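Local atomic coordinates of hydrazine synthase subunit gamma (Candidatus Kuenenia stuttgartiensis, PDB entry 5C2V), a protein that reduces nitric oxide to hydroxylamine, the first half-reaction by which the hydrazine synthase complex makes hydrazine from nitric oxide and ammonium. Residues S202-D208 with K254-T260; G210-V214 with Y270-G274; W55-Y61 with V133-F139. One frame throughout, in Å; residues are numbered along the deposited sequence.

Contact 1 (S202-D208 with K254-T260); sequences SDAQTHD and KEFDTPT. With CA (calcium ion), chain T; HEC (heme c), chain B; BET (trimethyl glycine), chain X.
The segments run antiparallel, with the CA atoms of Ser202 and Thr260, of Thr206 and Asp257, and of Asp208 and Glu255 nearest each other; only Thr206-His207 and Phe256-Asp257 are strand, and 202-208 turns at Asp203-Ala204. Along 254-260, Lys254 leads its amino group away, while Glu255 lays CG 3.7 Å from Asp208 CB; its OE1 bonds Thr109, and Asp208 OD1 bonds Gly210. Phe256 and His207 form the hydrogen-bonded pair of a two-stranded antiparallel sheet: His207 N gives to Phe256 O (3.2 Å) and Phe256 N to His207 O (3.1 Å). Both side chains lie on the sheet face that meets heme 2, the probable electron-transfer heme. There His207 (chi1 m) donates through NE2 to Asp203 OD2, very short at 2.4 Å. His207 ND1 donates to trimethyl glycine (BET) O at 2.6 Å, and heme CAC lies over one ring face. Asp257, in the non-hydrogen-bonded pair with Thr206, points to the other face and binds calcium through OD2 (2.4 Å), with the carbonyls of Leu100 and Pro102 and three waters. Thr258 N donates to Gln205 O (3.2 Å). Thr258 OG1 (chi1 p) meets Ser202 OG at a very short 2.4 Å and lies 3.0 Å from Asp203 OD1. Ser202 OG accepts from Ala204 N (3.2 Å), an ST turn, and Asp203 OD1 from Gln205 N (2.9 Å), an Asx turn. Pro259 CB lies 3.2 Å from heme O1A.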
# COMPACT_ATOMS: atom_id res chain seq x y z
N SER C 202 4.63 66.25 20.73
CA SER C 202 5.58 65.27 21.23
C SER C 202 6.94 65.92 21.48
O SER C 202 7.35 66.82 20.74
CB SER C 202 5.72 64.10 20.25
OG SER C 202 6.73 63.20 20.67
N ASP C 203 7.65 65.46 22.51
CA ASP C 203 8.97 66.01 22.82
C ASP C 203 10.06 65.27 22.06
O ASP C 203 11.23 65.66 22.11
CB ASP C 203 9.24 65.94 24.33
CG ASP C 203 9.07 64.54 24.91
OD1 ASP C 203 9.04 63.56 24.14
OD2 ASP C 203 8.98 64.43 26.15
N ALA C 204 9.67 64.22 21.35
CA ALA C 204 10.60 63.37 20.60
C ALA C 204 11.69 62.80 21.49
O ALA C 204 12.83 62.63 21.06
CB ALA C 204 11.21 64.15 19.43
N GLN C 205 11.33 62.50 22.74
CA GLN C 205 12.28 61.94 23.69
C GLN C 205 11.85 60.56 24.17
O GLN C 205 10.80 60.05 23.77
CB GLN C 205 12.45 62.87 24.89
CG GLN C 205 12.97 64.26 24.54
CD GLN C 205 13.15 65.14 25.76
OE1 GLN C 205 13.22 64.65 26.89
NE2 GLN C 205 13.21 66.45 25.54
N THR C 206 12.66 59.96 25.03
CA THR C 206 12.37 58.63 25.57
C THR C 206 11.99 58.72 27.04
O THR C 206 12.78 59.18 27.87
CB THR C 206 13.58 57.69 25.41
OG1 THR C 206 13.95 57.61 24.03
CG2 THR C 206 13.25 56.30 25.92
N HIS C 207 10.78 58.28 27.37
CA HIS C 207 10.26 58.39 28.73
C HIS C 207 9.80 57.06 29.31
O HIS C 207 9.48 56.12 28.57
CB HIS C 207 9.09 59.38 28.77
CG HIS C 207 9.49 60.80 28.50
ND1 HIS C 207 10.15 61.57 29.43
CD2 HIS C 207 9.32 61.58 27.41
CE1 HIS C 207 10.37 62.77 28.92
NE2 HIS C 207 9.87 62.81 27.70
N ASP C 208 9.76 56.98 30.63
CA ASP C 208 9.15 55.84 31.30
C ASP C 208 7.78 56.26 31.81
O ASP C 208 7.66 56.98 32.81
CB ASP C 208 10.04 55.35 32.46
CG ASP C 208 9.56 54.04 33.07
OD1 ASP C 208 8.35 53.74 33.02
OD2 ASP C 208 10.41 53.31 33.62
N LYS C 254 11.93 49.24 29.22
CA LYS C 254 10.87 49.88 29.99
C LYS C 254 10.46 51.25 29.46
O LYS C 254 9.45 51.81 29.87
CB LYS C 254 11.29 50.02 31.45
CG LYS C 254 11.85 48.75 32.06
CD LYS C 254 12.26 48.98 33.50
CE LYS C 254 12.82 47.71 34.12
NZ LYS C 254 13.16 47.89 35.56
N GLU C 255 11.25 51.80 28.53
CA GLU C 255 11.04 53.18 28.09
C GLU C 255 10.83 53.27 26.58
O GLU C 255 11.37 52.47 25.82
CB GLU C 255 12.22 54.05 28.51
CG GLU C 255 12.44 54.10 30.01
CD GLU C 255 13.55 55.05 30.41
OE1 GLU C 255 14.24 55.57 29.50
OE2 GLU C 255 13.74 55.28 31.62
N PHE C 256 10.05 54.26 26.15
CA PHE C 256 9.66 54.35 24.74
C PHE C 256 9.66 55.78 24.19
O PHE C 256 9.47 56.75 24.93
CB PHE C 256 8.27 53.74 24.55
CG PHE C 256 8.11 52.39 25.18
CD1 PHE C 256 8.55 51.25 24.52
CD2 PHE C 256 7.54 52.25 26.43
CE1 PHE C 256 8.41 50.00 25.10
CE2 PHE C 256 7.40 51.01 27.02
CZ PHE C 256 7.84 49.88 26.35
N ASP C 257 9.89 55.89 22.89
CA ASP C 257 9.83 57.17 22.18
C ASP C 257 8.38 57.65 22.08
O ASP C 257 7.51 56.91 21.62
CB ASP C 257 10.46 57.03 20.79
CG ASP C 257 10.13 58.19 19.88
OD1 ASP C 257 10.66 59.30 20.11
OD2 ASP C 257 9.36 57.99 18.92
N THR C 258 8.14 58.88 22.51
CA THR C 258 6.78 59.43 22.54
C THR C 258 6.26 59.74 21.14
O THR C 258 6.90 60.46 20.37
CB THR C 258 6.70 60.71 23.38
OG1 THR C 258 7.12 61.84 22.60
CG2 THR C 258 7.58 60.59 24.62
N PRO C 259 5.08 59.19 20.80
CA PRO C 259 4.40 59.43 19.53
C PRO C 259 3.68 60.78 19.49
O PRO C 259 3.38 61.34 20.54
CB PRO C 259 3.38 58.28 19.45
CG PRO C 259 3.70 57.36 20.60
CD PRO C 259 4.36 58.22 21.63
N THR C 260 3.41 61.27 18.29
CA THR C 260 2.60 62.47 18.12
C THR C 260 1.17 62.21 18.57
O THR C 260 0.70 61.08 18.54
CB THR C 260 2.59 62.96 16.66
OG1 THR C 260 1.78 64.13 16.55
CG2 THR C 260 2.03 61.87 15.75
CA CA T . 9.60 59.37 16.99
FE HEC B . 1.49 60.60 26.59
CHA HEC B . 1.64 57.92 24.45
CHB HEC B . -1.75 61.18 25.65
CHC HEC B . 1.11 62.79 29.23
CHD HEC B . 4.81 60.32 27.31
NA HEC B . 0.18 59.70 25.30
C1A HEC B . 0.46 58.63 24.47
C2A HEC B . -0.70 58.40 23.64
C3A HEC B . -1.64 59.29 23.97
C4A HEC B . -1.11 60.13 25.02
CMA HEC B . -3.04 59.41 23.33
CAA HEC B . -0.84 57.30 22.56
CBA HEC B . 0.09 57.62 21.39
CGA HEC B . 0.14 56.45 20.44
O1A HEC B . 0.63 56.63 19.29
O2A HEC B . -0.30 55.35 20.83
NB HEC B . -0.02 61.83 27.27
C1B HEC B . -1.33 61.79 26.81
C2B HEC B . -2.16 62.48 27.77
C3B HEC B . -1.37 62.93 28.75
C4B HEC B . -0.01 62.53 28.46
CMB HEC B . -3.69 62.67 27.64
CAB HEC B . -1.80 63.73 30.01
CBB HEC B . -2.61 62.83 30.97
NC HEC B . 2.73 61.41 28.01
C1C HEC B . 2.37 62.29 29.01
C2C HEC B . 3.54 62.49 29.85
C3C HEC B . 4.58 61.91 29.25
C4C HEC B . 4.08 61.15 28.13
CMC HEC B . 3.61 63.53 30.99
CAC HEC B . 6.05 61.92 29.74
CBC HEC B . 6.19 61.14 31.07
ND HEC B . 3.02 59.35 25.92
C1D HEC B . 4.29 59.33 26.49
C2D HEC B . 4.97 58.12 26.10
C3D HEC B . 3.97 57.37 25.20
C4D HEC B . 2.79 58.21 25.15
CMD HEC B . 6.39 57.67 26.50
CAD HEC B . 4.16 56.01 24.50
CBD HEC B . 4.26 54.91 25.56
CGD HEC B . 4.13 53.56 24.91
O1D HEC B . 4.13 52.54 25.64
O2D HEC B . 4.04 53.51 23.65
N BET X . 10.36 60.59 34.93
CA BET X . 9.85 59.73 33.78
C BET X . 10.83 59.85 32.50
O BET X . 10.72 60.91 31.84
OXT BET X . 11.57 58.84 32.33
C1 BET X . 11.88 60.54 35.01
C2 BET X . 9.80 60.10 36.26
C3 BET X . 9.99 62.05 34.71
O HOH W 1 12.93 59.16 21.58
O HOH W 2 10.78 60.95 18.33
O HOH W 3 7.53 60.41 17.54
O HOH W 4 8.42 57.78 15.65

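Contact 2 (G210-V214 with Y270-G274); sequences GTGRV and YFHDG. With HEC (heme c), chain B.
In the lobe around heme 2, these two loop segments supply part of the pocket for the heme propionates. Neither is helix or strand; CA atoms stay far apart, 7.8 Å for Thr211 to Phe271 and 8.7 Å for Arg213 to Asp273, so side chains bridge the gap. Arg213 has the most surface covered. With chi1 and chi2 both m and chi3 t it reaches Asp273 (chi1 p) in a salt bridge, NE to OD2 at 2.9 Å, supplemented by a weak bond from NH2 to OD1 at 3.4 Å; its NH1 bonds the carbonyl of Val287, and Phe227 adds a cation-pi contact. Thr211, at chi1 p, uses both branches: OG1 donates to propionate oxygen O1D (2.7 Å), and CG2 makes a CH-pi contact over the face of Phe271, 3.7 Å from the ring centroid and 9° off its normal. Phe271 takes a positive phi of 56°, and its ring meets the axial ligand His293 edge-to-face. His272 swings in with chi1 p: NE2 bonds Asp251, ND1 gives a weak 2.7 Å bond to the same O1D, and CE1 comes within 3.1 Å of Thr211 O. At the other propionate, Phe271 N makes a weak 2.8 Å bond to O2A.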
# COMPACT_ATOMS: atom_id res chain seq x y z
N GLY C 210 5.45 53.91 32.51
CA GLY C 210 4.92 52.77 33.24
C GLY C 210 4.15 51.82 32.34
O GLY C 210 3.33 51.03 32.81
N THR C 211 4.41 51.91 31.04
CA THR C 211 3.76 51.05 30.06
C THR C 211 4.61 49.83 29.71
O THR C 211 4.21 49.00 28.89
CB THR C 211 3.43 51.81 28.77
OG1 THR C 211 4.62 52.41 28.25
CG2 THR C 211 2.39 52.89 29.04
N GLY C 212 5.78 49.72 30.32
CA GLY C 212 6.66 48.60 30.07
C GLY C 212 6.05 47.29 30.54
O GLY C 212 5.68 47.16 31.71
N ARG C 213 5.95 46.33 29.64
CA ARG C 213 5.35 45.04 29.96
C ARG C 213 6.40 44.08 30.51
O ARG C 213 7.38 43.77 29.84
CB ARG C 213 4.67 44.43 28.73
CG ARG C 213 3.78 45.39 27.96
CD ARG C 213 2.78 46.08 28.87
NE ARG C 213 1.95 47.04 28.14
CZ ARG C 213 1.19 47.96 28.71
NH1 ARG C 213 1.15 48.06 30.03
NH2 ARG C 213 0.47 48.79 27.97
N VAL C 214 6.19 43.62 31.74
CA VAL C 214 7.17 42.75 32.39
C VAL C 214 6.58 41.40 32.77
O VAL C 214 5.39 41.14 32.55
CB VAL C 214 7.74 43.42 33.66
CG1 VAL C 214 8.53 44.66 33.30
CG2 VAL C 214 6.62 43.75 34.64
N TYR C 270 -3.95 52.33 20.91
CA TYR C 270 -2.76 53.09 21.34
C TYR C 270 -1.72 52.41 22.25
O TYR C 270 -1.82 51.23 22.58
CB TYR C 270 -3.25 54.37 22.03
CG TYR C 270 -4.46 54.92 21.33
CD1 TYR C 270 -4.33 55.63 20.16
CD2 TYR C 270 -5.74 54.68 21.82
CE1 TYR C 270 -5.42 56.12 19.50
CE2 TYR C 270 -6.85 55.16 21.17
CZ TYR C 270 -6.69 55.88 20.00
OH TYR C 270 -7.78 56.38 19.34
N PHE C 271 -0.77 53.24 22.68
CA PHE C 271 0.57 52.91 23.19
C PHE C 271 1.43 52.08 22.23
O PHE C 271 1.21 52.11 21.02
CB PHE C 271 0.47 52.19 24.54
CG PHE C 271 0.05 53.08 25.67
CD1 PHE C 271 0.42 54.42 25.70
CD2 PHE C 271 -0.72 52.59 26.71
CE1 PHE C 271 0.02 55.24 26.73
CE2 PHE C 271 -1.12 53.41 27.76
CZ PHE C 271 -0.74 54.74 27.77
N HIS C 272 2.39 51.32 22.76
CA HIS C 272 3.34 50.60 21.90
C HIS C 272 2.89 49.19 21.51
O HIS C 272 3.04 48.77 20.36
CB HIS C 272 4.74 50.56 22.53
CG HIS C 272 4.86 49.68 23.73
ND1 HIS C 272 4.23 49.95 24.93
CD2 HIS C 272 5.55 48.54 23.93
CE1 HIS C 272 4.53 49.01 25.81
NE2 HIS C 272 5.33 48.14 25.22
N ASP C 273 2.36 48.46 22.49
CA ASP C 273 1.94 47.08 22.27
C ASP C 273 0.47 47.04 21.90
O ASP C 273 -0.09 45.99 21.63
CB ASP C 273 2.20 46.23 23.51
CG ASP C 273 1.38 46.67 24.70
OD1 ASP C 273 0.97 47.85 24.74
OD2 ASP C 273 1.13 45.84 25.60
N GLY C 274 -0.14 48.22 21.90
CA GLY C 274 -1.57 48.30 21.68
C GLY C 274 -2.32 47.86 22.92
O GLY C 274 -3.37 47.22 22.83
FE HEC B . 1.49 60.60 26.59
CHA HEC B . 1.64 57.92 24.45
CHB HEC B . -1.75 61.18 25.65
CHC HEC B . 1.11 62.79 29.23
CHD HEC B . 4.81 60.32 27.31
NA HEC B . 0.18 59.70 25.30
C1A HEC B . 0.46 58.63 24.47
C2A HEC B . -0.70 58.40 23.64
C3A HEC B . -1.64 59.29 23.97
C4A HEC B . -1.11 60.13 25.02
CMA HEC B . -3.04 59.41 23.33
CAA HEC B . -0.84 57.30 22.56
CBA HEC B . 0.09 57.62 21.39
CGA HEC B . 0.14 56.45 20.44
O1A HEC B . 0.63 56.63 19.29
O2A HEC B . -0.30 55.35 20.83
NB HEC B . -0.02 61.83 27.27
C1B HEC B . -1.33 61.79 26.81
C2B HEC B . -2.16 62.48 27.77
C3B HEC B . -1.37 62.93 28.75
C4B HEC B . -0.01 62.53 28.46
CMB HEC B . -3.69 62.67 27.64
CAB HEC B . -1.80 63.73 30.01
CBB HEC B . -2.61 62.83 30.97
NC HEC B . 2.73 61.41 28.01
C1C HEC B . 2.37 62.29 29.01
C2C HEC B . 3.54 62.49 29.85
C3C HEC B . 4.58 61.91 29.25
C4C HEC B . 4.08 61.15 28.13
CMC HEC B . 3.61 63.53 30.99
CAC HEC B . 6.05 61.92 29.74
CBC HEC B . 6.19 61.14 31.07
ND HEC B . 3.02 59.35 25.92
C1D HEC B . 4.29 59.33 26.49
C2D HEC B . 4.97 58.12 26.10
C3D HEC B . 3.97 57.37 25.20
C4D HEC B . 2.79 58.21 25.15
CMD HEC B . 6.39 57.67 26.50
CAD HEC B . 4.16 56.01 24.50
CBD HEC B . 4.26 54.91 25.56
CGD HEC B . 4.13 53.56 24.91
O1D HEC B . 4.13 52.54 25.64
O2D HEC B . 4.04 53.51 23.65

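Contact 3 (W55-Y61 with V133-F139); sequences WSLQGSY and VFRSENF. With HEC (heme c), chain V.
Trp55 spreads its indole across four residues of the facing loop and has more surface covered by the contact than any other residue of either segment. Its chi1 of 78° (p) brings CZ2 to 3.5 Å from Phe134 CG, the six-membered ring and the phenyl ring lying oblique with planes at 52°, and sets CZ3 3.3 Å from Glu137 O. Phe139 turns its ring edge toward the indole face, edge-to-face with centroids 4.5 Å apart and CE1 3.5 Å from Trp55 CZ3. Phe134 (chi1 m) lies between Trp55 on one face and Tyr61 on the opposite one. The Tyr61 ring (chi1 p) is near parallel to it but slid sideways, centroids 4.9 Å apart and Tyr61 CE2 to Phe134 CE2 3.5 Å. Together the four rings form an aromatic cluster beside heme 1, which appears to be the active-site heme and whose iron carries a water; Phe134 CZ and Tyr61 CE2 touch heme CMC at 3.5 and 3.6 Å, and Val133 CG1 lies 3.7 Å from CBC. The backbones, both loop, come closest at Leu57 and Ser136, CA to CA 4.9 Å. Here Ser136 (chi1 t) donates from OG to Trp55 O at 2.9 Å. One water links Leu57 N (3.2 Å) with Phe134 O (2.7 Å); another joins Tyr61 OH (2.6 Å) to Val133 O (3.1 Å). Arg135, at positive phi, leads its end away and bonds Val217 of the beta subunit, whose Phe226 also meets the Tyr61 ring, while Leu57 packs on Ile397 of the alpha subunit.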
# COMPACT_ATOMS: atom_id res chain seq x y z
N TRP C 55 6.85 42.10 -5.41
CA TRP C 55 8.26 42.09 -5.06
C TRP C 55 8.55 41.09 -3.95
O TRP C 55 9.69 40.65 -3.78
CB TRP C 55 8.72 43.49 -4.63
CG TRP C 55 8.30 43.82 -3.23
CD1 TRP C 55 7.12 44.38 -2.85
CD2 TRP C 55 9.05 43.61 -2.04
NE1 TRP C 55 7.09 44.53 -1.48
CE2 TRP C 55 8.27 44.06 -0.96
CE3 TRP C 55 10.32 43.08 -1.77
CZ2 TRP C 55 8.71 44.00 0.36
CZ3 TRP C 55 10.76 43.02 -0.47
CH2 TRP C 55 9.95 43.48 0.59
N SER C 56 7.52 40.73 -3.19
CA SER C 56 7.69 39.83 -2.06
C SER C 56 7.94 38.41 -2.55
O SER C 56 7.94 38.17 -3.76
CB SER C 56 6.46 39.87 -1.15
OG SER C 56 5.31 39.41 -1.83
N LEU C 57 8.15 37.49 -1.62
CA LEU C 57 8.53 36.13 -1.98
C LEU C 57 7.49 35.48 -2.90
O LEU C 57 7.72 35.33 -4.10
CB LEU C 57 8.71 35.28 -0.72
CG LEU C 57 9.36 33.91 -0.89
CD1 LEU C 57 10.81 34.05 -1.31
CD2 LEU C 57 9.24 33.09 0.39
N GLN C 58 6.36 35.08 -2.33
CA GLN C 58 5.27 34.49 -3.10
C GLN C 58 4.09 35.43 -3.38
O GLN C 58 3.11 35.02 -3.99
CB GLN C 58 4.81 33.22 -2.40
CG GLN C 58 5.86 32.12 -2.50
CD GLN C 58 5.72 31.03 -1.47
OE1 GLN C 58 4.85 31.08 -0.61
NE2 GLN C 58 6.59 30.03 -1.56
N GLY C 59 4.19 36.68 -2.93
CA GLY C 59 3.12 37.64 -3.17
C GLY C 59 2.05 37.66 -2.10
O GLY C 59 0.89 37.99 -2.37
N SER C 60 2.42 37.30 -0.87
CA SER C 60 1.48 37.19 0.23
C SER C 60 0.88 38.54 0.65
O SER C 60 -0.34 38.66 0.80
CB SER C 60 2.16 36.54 1.44
OG SER C 60 1.26 36.40 2.52
N TYR C 61 1.72 39.55 0.84
CA TYR C 61 1.25 40.86 1.28
C TYR C 61 2.22 41.98 0.93
O TYR C 61 3.28 41.74 0.35
CB TYR C 61 1.01 40.85 2.80
CG TYR C 61 2.22 40.45 3.61
CD1 TYR C 61 2.48 39.11 3.89
CD2 TYR C 61 3.09 41.40 4.11
CE1 TYR C 61 3.58 38.74 4.63
CE2 TYR C 61 4.20 41.04 4.86
CZ TYR C 61 4.44 39.71 5.12
OH TYR C 61 5.53 39.34 5.86
N VAL C 133 11.14 40.87 7.82
CA VAL C 133 9.68 40.74 7.85
C VAL C 133 9.14 39.98 6.64
O VAL C 133 8.60 38.88 6.78
CB VAL C 133 8.98 42.11 7.93
CG1 VAL C 133 7.47 41.95 7.81
CG2 VAL C 133 9.34 42.82 9.23
N PHE C 134 9.28 40.58 5.46
CA PHE C 134 8.77 40.00 4.22
C PHE C 134 9.50 38.72 3.85
O PHE C 134 8.94 37.86 3.16
CB PHE C 134 8.89 41.01 3.08
CG PHE C 134 7.89 42.13 3.15
CD1 PHE C 134 8.16 43.28 3.87
CD2 PHE C 134 6.68 42.04 2.47
CE1 PHE C 134 7.24 44.31 3.92
CE2 PHE C 134 5.76 43.06 2.52
CZ PHE C 134 6.04 44.21 3.25
N ARG C 135 10.75 38.60 4.29
CA ARG C 135 11.62 37.47 3.95
C ARG C 135 11.77 37.33 2.44
O ARG C 135 11.68 36.23 1.89
CB ARG C 135 11.09 36.17 4.56
CG ARG C 135 10.68 36.30 6.02
CD ARG C 135 11.83 36.77 6.90
NE ARG C 135 11.44 36.81 8.31
CZ ARG C 135 12.30 36.97 9.31
NH1 ARG C 135 13.60 37.11 9.07
NH2 ARG C 135 11.86 36.99 10.56
N SER C 136 11.98 38.46 1.77
CA SER C 136 12.16 38.49 0.33
C SER C 136 13.45 39.23 -0.04
O SER C 136 14.24 39.59 0.83
CB SER C 136 10.96 39.15 -0.35
OG SER C 136 11.06 39.06 -1.76
N GLU C 137 13.65 39.45 -1.34
CA GLU C 137 14.85 40.12 -1.83
C GLU C 137 14.93 41.57 -1.34
O GLU C 137 13.92 42.28 -1.30
CB GLU C 137 14.90 40.08 -3.35
CG GLU C 137 16.23 40.53 -3.95
CD GLU C 137 16.28 40.33 -5.45
OE1 GLU C 137 15.38 40.83 -6.15
OE2 GLU C 137 17.24 39.68 -5.93
N ASN C 138 16.14 42.00 -0.98
CA ASN C 138 16.36 43.36 -0.50
C ASN C 138 16.13 44.41 -1.58
O ASN C 138 16.21 44.12 -2.78
CB ASN C 138 17.78 43.50 0.04
CG ASN C 138 17.98 42.76 1.35
OD1 ASN C 138 17.05 42.59 2.13
ND2 ASN C 138 19.21 42.32 1.59
N PHE C 139 15.84 45.63 -1.15
CA PHE C 139 15.60 46.74 -2.07
C PHE C 139 16.89 47.27 -2.67
O PHE C 139 17.95 47.21 -2.05
CB PHE C 139 14.87 47.88 -1.35
CG PHE C 139 13.50 47.52 -0.87
CD1 PHE C 139 12.66 46.72 -1.63
CD2 PHE C 139 13.04 47.97 0.36
CE1 PHE C 139 11.39 46.39 -1.19
CE2 PHE C 139 11.77 47.65 0.81
CZ PHE C 139 10.95 46.85 0.04
FE HEC V . 6.17 48.91 9.10
CHA HEC V . 6.89 50.58 12.02
CHB HEC V . 7.28 51.58 7.30
CHC HEC V . 5.67 47.15 6.17
CHD HEC V . 4.35 46.55 10.80
NA HEC V . 6.98 50.74 9.58
C1A HEC V . 7.13 51.26 10.85
C2A HEC V . 7.55 52.65 10.71
C3A HEC V . 7.66 52.92 9.40
C4A HEC V . 7.30 51.72 8.67
CMA HEC V . 8.09 54.25 8.74
CAA HEC V . 7.84 53.61 11.89
CBA HEC V . 6.89 54.81 11.89
CGA HEC V . 7.23 55.75 13.02
O1A HEC V . 8.11 55.40 13.85
O2A HEC V . 6.62 56.84 13.10
NB HEC V . 6.31 49.33 7.08
C1B HEC V . 7.04 50.41 6.61
C2B HEC V . 7.50 50.09 5.28
C3B HEC V . 7.05 48.87 4.96
C4B HEC V . 6.30 48.37 6.09
CMB HEC V . 8.35 51.03 4.39
CAB HEC V . 7.29 48.10 3.64
CBB HEC V . 8.76 47.66 3.51
NC HEC V . 5.17 47.18 8.57
C1C HEC V . 5.12 46.61 7.32
C2C HEC V . 4.53 45.29 7.44
C3C HEC V . 4.04 45.19 8.68
C4C HEC V . 4.51 46.33 9.45
CMC HEC V . 4.13 44.41 6.23
CAC HEC V . 3.24 44.00 9.26
CBC HEC V . 4.15 42.75 9.35
ND HEC V . 5.63 48.65 11.10
C1D HEC V . 5.01 47.49 11.56
C2D HEC V . 5.16 47.43 13.00
C3D HEC V . 5.95 48.69 13.38
C4D HEC V . 6.20 49.38 12.14
CMD HEC V . 4.63 46.34 13.95
CAD HEC V . 6.40 49.12 14.79
CBD HEC V . 7.68 48.37 15.14
CGD HEC V . 8.15 48.78 16.51
O1D HEC V . 9.21 48.27 16.97
O2D HEC V . 7.47 49.63 17.14
O HOH W 5 12.12 40.83 -5.23
O HOH W 6 6.95 37.81 1.32
O HOH W 7 6.42 36.87 5.85
O HOH W 8 7.99 47.99 9.57

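Each of the two lobes holds one heme c, and the three contacts follow that division. Contacts 1 and 2 share heme 2: their segments alternate along the chain, their centres are 12 Å apart, and Phe256 joins them, its ring stacked with that of His272 (CZ to NE2 3.3 Å) and its CE2 3.3 Å from Thr211 OG1. Contact 1 faces heme 2 with His207 and Phe256 and binds calcium through Asp257 on the other face; contact 2 hydrogen-bonds the propionates. Contact 3 belongs to the lobe of heme 1, the apparent active site; it closes in sequence before the others open. Its centre lies 31 Å from that of contact 1 and 29 Å from that of contact 2, with nearest atoms about 17 and 14 Å away.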